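Local coordinates for protein prefoldin beta subunit 2 (Thermococcus sp., PDB 3AEI) that is a subunit of the archaeal chaperone prefoldin, which probably captures unfolded proteins and passes them to the group II chaperonin, at residues L71-K74 with R75-E78. Numbering follows the deposited sequence.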
loop_
_atom_site.group_PDB
_atom_site.type_symbol
_atom_site.label_atom_id
_atom_site.label_comp_id
_atom_site.label_asym_id
_atom_site.label_seq_id
_atom_site.Cartn_x
_atom_site.Cartn_y
_atom_site.Cartn_z
ATOM N N LEU A 71 -12.331 -17.057 7.792
ATOM C CA LEU A 71 -13.256 -17.889 7.029
ATOM C C LEU A 71 -13.322 -17.467 5.573
ATOM O O LEU A 71 -13.281 -18.297 4.664
ATOM C CB LEU A 71 -14.637 -17.801 7.673
ATOM C CG LEU A 71 -15.702 -18.808 7.277
ATOM C CD1 LEU A 71 -15.114 -20.219 7.232
ATOM C CD2 LEU A 71 -16.829 -18.696 8.279
ATOM N N VAL A 72 -13.410 -16.161 5.348
ATOM C CA VAL A 72 -13.467 -15.621 4.006
ATOM C C VAL A 72 -12.132 -15.944 3.327
ATOM O O VAL A 72 -12.104 -16.406 2.195
ATOM C CB VAL A 72 -13.689 -14.078 4.034
ATOM C CG1 VAL A 72 -13.458 -13.461 2.661
ATOM C CG2 VAL A 72 -15.118 -13.772 4.490
ATOM N N TYR A 73 -11.015 -15.721 4.016
ATOM C CA TYR A 73 -9.742 -16.002 3.346
ATOM C C TYR A 73 -9.532 -17.503 3.101
ATOM O O TYR A 73 -9.108 -17.895 2.018
ATOM C CB TYR A 73 -8.550 -15.431 4.129
ATOM C CG TYR A 73 -8.501 -13.923 4.225
ATOM C CD1 TYR A 73 -8.701 -13.132 3.104
ATOM C CD2 TYR A 73 -8.165 -13.293 5.424
ATOM C CE1 TYR A 73 -8.556 -11.750 3.161
ATOM C CE2 TYR A 73 -8.023 -11.906 5.492
ATOM C CZ TYR A 73 -8.214 -11.149 4.357
ATOM O OH TYR A 73 -8.027 -9.787 4.391
ATOM N N LYS A 74 -9.825 -18.338 4.086
ATOM C CA LYS A 74 -9.645 -19.779 3.905
ATOM C C LYS A 74 -10.408 -20.269 2.678
ATOM O O LYS A 74 -9.887 -21.049 1.892
ATOM C CB LYS A 74 -10.114 -20.558 5.126
ATOM C CG LYS A 74 -9.041 -20.777 6.167
ATOM C CD LYS A 74 -9.508 -21.727 7.252
ATOM C CE LYS A 74 -10.066 -23.000 6.642
ATOM N NZ LYS A 74 -10.289 -24.071 7.651
ATOM N N ARG A 75 -11.647 -19.806 2.527
ATOM C CA ARG A 75 -12.486 -20.188 1.401
ATOM C C ARG A 75 -11.899 -19.722 0.068
ATOM O O ARG A 75 -11.836 -20.477 -0.901
ATOM C CB ARG A 75 -13.887 -19.600 1.587
ATOM C CG ARG A 75 -14.889 -19.982 0.507
ATOM C CD ARG A 75 -16.276 -19.474 0.869
ATOM N NE ARG A 75 -16.703 -19.951 2.183
ATOM C CZ ARG A 75 -16.903 -21.228 2.486
ATOM N NH1 ARG A 75 -17.287 -21.564 3.707
ATOM N NH2 ARG A 75 -16.727 -22.170 1.570
ATOM N N GLU A 76 -11.479 -18.463 0.015
ATOM C CA GLU A 76 -10.912 -17.917 -1.211
ATOM C C GLU A 76 -9.608 -18.640 -1.559
ATOM O O GLU A 76 -9.373 -18.961 -2.729
ATOM C CB GLU A 76 -10.697 -16.409 -1.054
ATOM C CG GLU A 76 -12.007 -15.659 -0.995
ATOM C CD GLU A 76 -11.874 -14.196 -0.616
ATOM O OE1 GLU A 76 -10.859 -13.819 0.018
ATOM O OE2 GLU A 76 -12.811 -13.429 -0.943
ATOM N N ILE A 77 -8.805 -18.934 -0.542
ATOM C CA ILE A 77 -7.531 -19.627 -0.723
ATOM C C ILE A 77 -7.779 -21.060 -1.203
ATOM O O ILE A 77 -7.089 -21.550 -2.098
ATOM C CB ILE A 77 -6.723 -19.651 0.592
ATOM C CG1 ILE A 77 -6.217 -18.218 0.903
ATOM C CG2 ILE A 77 -5.602 -20.709 0.511
ATOM C CD1 ILE A 77 -5.788 -17.978 2.364
ATOM N N GLU A 78 -8.761 -21.747 -0.611
ATOM C CA GLU A 78 -9.049 -23.115 -1.047
ATOM C C GLU A 78 -9.482 -23.145 -2.513
ATOM O O GLU A 78 -9.072 -24.032 -3.276
ATOM C CB GLU A 78 -10.153 -23.749 -0.185
ATOM C CG GLU A 78 -9.645 -24.319 1.134
ATOM C CD GLU A 78 -10.765 -24.732 2.085
ATOM O OE1 GLU A 78 -10.452 -25.137 3.230
ATOM O OE2 GLU A 78 -11.951 -24.649 1.689
#
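With CG anti to its carbonyl carbon (chi1 -69°) and the chain extended beyond, E76 reaches back along the helix beside V72, whose CG1, anti to the backbone N, is held out alongside it. The two side chains point the same way, and CG1 of V72 packs against the carboxylate about equally near both oxygens of E76, 3.7 Å from OE2. One of these oxygens, OE1 of E76, also lies at the edge of the Y73 ring, near the ring plane, 3.8 Å from Y73 CD1; ring and carboxylate planes are turned 51° apart. E76 thus lies across two neighbours of the preceding turn, and an alanine here would probably leave V72 CG1 and the Y73 ring edge without the carboxylate that flanks both. All of this rides on helix 59-93, one arm of the antiparallel coiled-coil hairpin of the prefoldin fold; Y73, K74, E76 and I77 touch the other arm, helix 2-37, at K26, M27, L23 and E24 respectively. Four successive backbone hydrogen bonds, each from N of residue i+4 to O of residue i, hold the turn: R75 N to L71 O and E76 N to V72 O at 3.1 Å, I77 N to Y73 O and E78 N to K74 O at 2.8 Å. Buried I77 folds CG1 and CD1 back over the Y73 carbonyl, with CD1 4.2 Å from Y73 CB. On the exposed flank K74 and E78 run side by side, but K74 NZ stops 4.6 Å from E78 OE1, too far for a salt bridge, so any attraction between the opposite charges is likely to be modest.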